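Local coordinates for cell division control protein Cdc48 (Mycobacterium smegmatis, PDB 5E7P), which probably binds and hydrolyses ATP as a tandem AAA-type ATPase of the Cdc48 family, here holding ADP, at residues A[339-344]-A[374-379]; A[568-573]-A[582-587]. All blocks are in the same frame, centred on the assembly; numbering follows the deposited sequence.

Contact 1: residues A[339-344]-A[374-379]; sequences RPPEPV and DARLRA
P341 meets D374 and R376 where two loops of the first AAA module come together. The ring of P341 lies across the D374 side chain at about a right angle. Its CB is 3.7 Å from D374 OD2, and CB of P341 is also 3.8 Å from R376 NH2. The touch is van der Waals contact between a proline ring and the outer end of an ion pair. No direct hydrogen bond joins the two segments.

The pair itself is local to 374-379. R376 takes D374 side-on with two nitrogens, one to each carboxylate oxygen. NE of R376 donates to OD1 of D374 at 3.1 Å. NH2 of R376 reaches the syn lone pair of D374 OD2 at 2.9 Å, nearly straight at 168°. A bend at chi3 (-66°) folds the R376 chain back so that the guanidinium edge faces the carboxylate. D374 OD1 also accepts from the backbone N of R376 at 3.2 Å, which makes an Asx turn. Three bonds from R376 therefore hold the carboxylate and limit its rotation.

One water bridges the segments. It accepts from R376 NH2 at 2.7 Å and donates to the carbonyl O of E342 at 3.0 Å. The R376 guanidinium has a further partner in T346 of helix 344-356, through NH1. That helix, by A345 and L349, also packs on D374 and R376.

The contact joins the loop before helix 344-356 to the loop after strand 361-366. The charges of D374 and R376 are probably largely balanced within their own loop, leaving the proline contact and the water to link it to 339-344.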
loop_
_atom_site.group_PDB
_atom_site.type_symbol
_atom_site.label_atom_id
_atom_site.label_comp_id
_atom_site.label_asym_id
_atom_site.label_seq_id
_atom_site.Cartn_x
_atom_site.Cartn_y
_atom_site.Cartn_z
ATOM N N ARG A 339 -11.713 -15.126 14.872
ATOM C CA ARG A 339 -10.549 -15.387 15.709
ATOM C C ARG A 339 -10.184 -14.114 16.477
ATOM O O ARG A 339 -9.798 -13.106 15.886
ATOM C CB ARG A 339 -9.366 -15.917 14.884
ATOM C CG ARG A 339 -8.897 -14.999 13.763
ATOM C CD ARG A 339 -8.244 -15.764 12.620
ATOM N NE ARG A 339 -6.896 -16.232 12.930
ATOM C CZ ARG A 339 -5.883 -16.204 12.068
ATOM N NH1 ARG A 339 -4.688 -16.655 12.425
ATOM N NH2 ARG A 339 -6.065 -15.721 10.846
ATOM N N PRO A 340 -10.353 -14.143 17.806
ATOM C CA PRO A 340 -9.923 -13.028 18.653
ATOM C C PRO A 340 -8.404 -13.057 18.791
ATOM O O PRO A 340 -7.772 -13.961 18.240
ATOM C CB PRO A 340 -10.588 -13.340 20.003
ATOM C CG PRO A 340 -11.650 -14.357 19.702
ATOM C CD PRO A 340 -11.105 -15.152 18.566
ATOM N N PRO A 341 -7.815 -12.076 19.492
ATOM C CA PRO A 341 -6.385 -12.211 19.778
ATOM C C PRO A 341 -6.118 -13.429 20.659
ATOM O O PRO A 341 -6.939 -13.757 21.519
ATOM C CB PRO A 341 -6.062 -10.927 20.544
ATOM C CG PRO A 341 -7.077 -9.945 20.071
ATOM C CD PRO A 341 -8.328 -10.743 19.858
ATOM N N GLU A 342 -4.990 -14.094 20.430
ATOM C CA GLU A 342 -4.580 -15.239 21.239
ATOM C C GLU A 342 -4.382 -14.824 22.697
ATOM O O GLU A 342 -4.093 -13.660 22.977
ATOM C CB GLU A 342 -3.285 -15.839 20.685
ATOM C CG GLU A 342 -3.429 -16.500 19.325
ATOM C CD GLU A 342 -2.092 -16.924 18.745
ATOM O OE1 GLU A 342 -2.012 -18.025 18.164
ATOM O OE2 GLU A 342 -1.119 -16.152 18.869
ATOM N N PRO A 343 -4.543 -15.777 23.630
ATOM C CA PRO A 343 -4.356 -15.508 25.062
ATOM C C PRO A 343 -2.967 -14.965 25.386
ATOM O O PRO A 343 -2.813 -14.208 26.343
ATOM C CB PRO A 343 -4.531 -16.888 25.700
ATOM C CG PRO A 343 -5.413 -17.625 24.758
ATOM C CD PRO A 343 -5.025 -17.150 23.388
ATOM N N VAL A 344 -1.973 -15.350 24.594
ATOM C CA VAL A 344 -0.600 -14.906 24.807
ATOM C C VAL A 344 -0.455 -13.390 24.648
ATOM O O VAL A 344 0.442 -12.781 25.230
ATOM C CB VAL A 344 0.373 -15.628 23.849
ATOM C CG1 VAL A 344 0.162 -15.164 22.411
ATOM C CG2 VAL A 344 1.818 -15.412 24.276
ATOM N N ASP A 374 -3.478 -5.064 17.697
ATOM C CA ASP A 374 -4.317 -5.284 18.876
ATOM C C ASP A 374 -4.764 -3.958 19.479
ATOM O O ASP A 374 -3.942 -3.078 19.737
ATOM C CB ASP A 374 -3.527 -6.088 19.918
ATOM C CG ASP A 374 -4.414 -6.743 20.971
ATOM O OD1 ASP A 374 -5.415 -6.135 21.406
ATOM O OD2 ASP A 374 -4.096 -7.882 21.367
ATOM N N ALA A 375 -6.071 -3.818 19.689
ATOM C CA ALA A 375 -6.651 -2.568 20.175
ATOM C C ALA A 375 -6.054 -2.122 21.505
ATOM O O ALA A 375 -5.968 -0.927 21.787
ATOM C CB ALA A 375 -8.159 -2.693 20.295
ATOM N N ARG A 376 -5.635 -3.090 22.312
ATOM C CA ARG A 376 -5.113 -2.814 23.644
ATOM C C ARG A 376 -3.720 -2.187 23.610
ATOM O O ARG A 376 -3.216 -1.739 24.639
ATOM C CB ARG A 376 -5.113 -4.091 24.487
ATOM C CG ARG A 376 -6.505 -4.673 24.703
ATOM C CD ARG A 376 -6.455 -6.068 25.295
ATOM N NE ARG A 376 -5.854 -7.031 24.379
ATOM C CZ ARG A 376 -5.609 -8.302 24.683
ATOM N NH1 ARG A 376 -5.907 -8.775 25.890
ATOM N NH2 ARG A 376 -5.055 -9.101 23.780
ATOM N N LEU A 377 -3.101 -2.158 22.430
ATOM C CA LEU A 377 -1.813 -1.492 22.256
ATOM C C LEU A 377 -2.031 -0.001 22.045
ATOM O O LEU A 377 -1.245 0.827 22.502
ATOM C CB LEU A 377 -1.035 -2.086 21.076
ATOM C CG LEU A 377 0.300 -1.420 20.717
ATOM C CD1 LEU A 377 1.371 -2.453 20.396
ATOM C CD2 LEU A 377 0.131 -0.462 19.546
ATOM N N ARG A 378 -3.109 0.328 21.346
ATOM C CA ARG A 378 -3.481 1.713 21.107
ATOM C C ARG A 378 -4.288 2.217 22.297
ATOM O O ARG A 378 -5.469 2.543 22.183
ATOM C CB ARG A 378 -4.276 1.818 19.806
ATOM C CG ARG A 378 -3.561 1.176 18.622
ATOM C CD ARG A 378 -4.432 1.152 17.373
ATOM N NE ARG A 378 -5.201 -0.081 17.236
ATOM C CZ ARG A 378 -6.465 -0.139 16.825
ATOM N NH1 ARG A 378 -7.121 0.972 16.518
ATOM N NH2 ARG A 378 -7.078 -1.309 16.727
ATOM N N ALA A 379 -3.626 2.266 23.445
ATOM C CA ALA A 379 -4.256 2.632 24.702
ATOM C C ALA A 379 -3.263 3.459 25.511
ATOM O O ALA A 379 -2.055 3.346 25.299
ATOM C CB ALA A 379 -4.659 1.375 25.465
HETATM O O HOH W 1 -5.573 -11.636 24.706
#

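Contact 2: residues A[568-573]-A[582-587]; sequences RELFAR and VFLDEI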
loop_
_atom_site.group_PDB
_atom_site.type_symbol
_atom_site.label_atom_id
_atom_site.label_comp_id
_atom_site.label_asym_id
_atom_site.label_seq_id
_atom_site.Cartn_x
_atom_site.Cartn_y
_atom_site.Cartn_z
ATOM N N ARG A 568 -11.622 9.056 18.285
ATOM C CA ARG A 568 -10.673 9.983 18.891
ATOM C C ARG A 568 -9.242 9.640 18.492
ATOM O O ARG A 568 -8.422 10.529 18.274
ATOM C CB ARG A 568 -10.819 9.993 20.416
ATOM C CG ARG A 568 -12.143 10.565 20.906
ATOM C CD ARG A 568 -12.143 10.808 22.410
ATOM N NE ARG A 568 -12.075 9.567 23.177
ATOM C CZ ARG A 568 -11.038 9.204 23.929
ATOM N NH1 ARG A 568 -9.975 9.990 24.022
ATOM N NH2 ARG A 568 -11.070 8.054 24.592
ATOM N N GLU A 569 -8.956 8.347 18.385
ATOM C CA GLU A 569 -7.646 7.881 17.948
ATOM C C GLU A 569 -7.338 8.364 16.535
ATOM O O GLU A 569 -6.281 8.944 16.281
ATOM C CB GLU A 569 -7.593 6.357 17.993
ATOM C CG GLU A 569 -6.346 5.761 17.375
ATOM C CD GLU A 569 -6.402 4.245 17.310
ATOM O OE1 GLU A 569 -7.029 3.632 18.200
ATOM O OE2 GLU A 569 -5.831 3.667 16.365
ATOM N N LEU A 570 -8.279 8.121 15.628
ATOM C CA LEU A 570 -8.149 8.495 14.224
ATOM C C LEU A 570 -7.824 9.978 14.048
ATOM O O LEU A 570 -6.880 10.337 13.344
ATOM C CB LEU A 570 -9.441 8.146 13.482
ATOM C CG LEU A 570 -9.648 8.701 12.071
ATOM C CD1 LEU A 570 -8.610 8.148 11.113
ATOM C CD2 LEU A 570 -11.050 8.375 11.589
ATOM N N PHE A 571 -8.602 10.832 14.702
ATOM C CA PHE A 571 -8.412 12.270 14.584
ATOM C C PHE A 571 -7.135 12.742 15.263
ATOM O O PHE A 571 -6.446 13.620 14.745
ATOM C CB PHE A 571 -9.632 13.027 15.114
ATOM C CG PHE A 571 -10.795 13.028 14.162
ATOM C CD1 PHE A 571 -11.709 11.986 14.162
ATOM C CD2 PHE A 571 -10.958 14.061 13.249
ATOM C CE1 PHE A 571 -12.774 11.981 13.275
ATOM C CE2 PHE A 571 -12.020 14.062 12.362
ATOM C CZ PHE A 571 -12.930 13.020 12.375
ATOM N N ALA A 572 -6.814 12.148 16.411
ATOM C CA ALA A 572 -5.581 12.483 17.120
ATOM C C ALA A 572 -4.356 12.134 16.282
ATOM O O ALA A 572 -3.355 12.848 16.316
ATOM C CB ALA A 572 -5.516 11.779 18.474
ATOM N N ARG A 573 -4.437 11.038 15.533
ATOM C CA ARG A 573 -3.348 10.662 14.638
ATOM C C ARG A 573 -3.253 11.646 13.476
ATOM O O ARG A 573 -2.164 11.955 12.998
ATOM C CB ARG A 573 -3.527 9.242 14.096
ATOM C CG ARG A 573 -2.275 8.702 13.409
ATOM C CD ARG A 573 -2.585 7.578 12.429
ATOM N NE ARG A 573 -3.408 6.534 13.027
ATOM C CZ ARG A 573 -4.671 6.291 12.688
ATOM N NH1 ARG A 573 -5.255 7.012 11.742
ATOM N NH2 ARG A 573 -5.345 5.321 13.291
ATOM N N VAL A 582 -8.523 13.367 6.399
ATOM C CA VAL A 582 -9.319 12.403 7.142
ATOM C C VAL A 582 -10.483 11.940 6.281
ATOM O O VAL A 582 -11.435 12.686 6.052
ATOM C CB VAL A 582 -9.858 13.003 8.452
ATOM C CG1 VAL A 582 -10.680 11.968 9.209
ATOM C CG2 VAL A 582 -8.716 13.496 9.304
ATOM N N PHE A 583 -10.396 10.707 5.796
ATOM C CA PHE A 583 -11.420 10.158 4.916
ATOM C C PHE A 583 -12.377 9.248 5.685
ATOM O O PHE A 583 -12.012 8.149 6.099
ATOM C CB PHE A 583 -10.772 9.398 3.754
ATOM C CG PHE A 583 -11.752 8.901 2.726
ATOM C CD1 PHE A 583 -12.998 9.495 2.584
ATOM C CD2 PHE A 583 -11.430 7.831 1.909
ATOM C CE1 PHE A 583 -13.902 9.032 1.642
ATOM C CE2 PHE A 583 -12.328 7.367 0.962
ATOM C CZ PHE A 583 -13.568 7.968 0.829
ATOM N N LEU A 584 -13.606 9.723 5.868
ATOM C CA LEU A 584 -14.660 8.938 6.498
ATOM C C LEU A 584 -15.607 8.390 5.434
ATOM O O LEU A 584 -16.661 8.969 5.165
ATOM C CB LEU A 584 -15.436 9.796 7.500
ATOM C CG LEU A 584 -14.616 10.486 8.593
ATOM C CD1 LEU A 584 -15.497 11.402 9.434
ATOM C CD2 LEU A 584 -13.919 9.463 9.476
ATOM N N ASP A 585 -15.220 7.279 4.816
ATOM C CA ASP A 585 -16.061 6.652 3.808
ATOM C C ASP A 585 -17.239 5.960 4.478
ATOM O O ASP A 585 -17.135 5.524 5.623
ATOM C CB ASP A 585 -15.264 5.653 2.971
ATOM C CG ASP A 585 -15.991 5.250 1.702
ATOM O OD1 ASP A 585 -16.936 5.968 1.308
ATOM O OD2 ASP A 585 -15.619 4.223 1.097
ATOM N N GLU A 586 -18.350 5.866 3.753
ATOM C CA GLU A 586 -19.604 5.342 4.288
ATOM C C GLU A 586 -19.948 6.024 5.610
ATOM O O GLU A 586 -20.199 5.371 6.623
ATOM C CB GLU A 586 -19.542 3.821 4.448
ATOM C CG GLU A 586 -20.905 3.148 4.418
ATOM C CD GLU A 586 -20.816 1.640 4.573
ATOM O OE1 GLU A 586 -21.880 0.982 4.597
ATOM O OE2 GLU A 586 -19.686 1.116 4.674
ATOM N N ILE A 587 -19.945 7.352 5.576
ATOM C CA ILE A 587 -20.159 8.183 6.755
ATOM C C ILE A 587 -21.562 7.996 7.347
ATOM O O ILE A 587 -21.799 8.310 8.513
ATOM C CB ILE A 587 -19.886 9.681 6.419
ATOM C CG1 ILE A 587 -19.959 10.568 7.666
ATOM C CG2 ILE A 587 -20.833 10.173 5.336
ATOM C CD1 ILE A 587 -18.892 10.273 8.693
#
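Helix 568-573 and strand 582-585 run roughly antiparallel, at 150°, with their axes 10.0 Å apart at closest approach; L570 and F571 of the helix pack on V582 and L584 of the strand. The contact between the segments is apolar. L570 CD2 lies 3.7 Å from L584 CD2, and the two leucine side chains cross at a slant. The same L570 methyl is 4.3 Å from V582 CG1.

F571 and V582 cross at about a right angle. V582 CG1 sits over one face of the ring, 4.0 Å from F571 CE2. L584 CD1 comes to the ring edge instead, 4.2 Å from F571 CZ. The valine methyl is placed by chi1 of -180°, which sets CG1 opposite the backbone N and over the ring. V582 and L584 thus each touch both helix residues, through different methyls in the case of L584.

Helix 602-617 also touches the F571 side chain, through L610, E613 and I617. The strand is hydrogen-bonded to 546-551 and 623-629 in the parallel sheet. This is one helix-on-sheet layer of the P-loop NTPase fold. All four residues are buried, so exclusion of water from these apolar side chains probably holds the helix against the strand.

How the contacts relate
Contact 1 belongs to the first AAA module and contact 2 to the second. Their centres are 21 Å apart, and both segments of contact 1 come earlier in the chain than those of contact 2. A salt bridge nevertheless joins them: R378 NH1 of 374-379 lies 3.0 Å from E569 OE2 of 568-573. E386 extends this polar seam by pairing with R573. Contact 1 lies away from both ADP sites. Contact 2 is nearer one: the L584 side chain is about 13 Å from a bound ADP and about 10 Å from the side chain of T533, which binds it. Next to L584, D585 makes a weak hydrogen bond to T533.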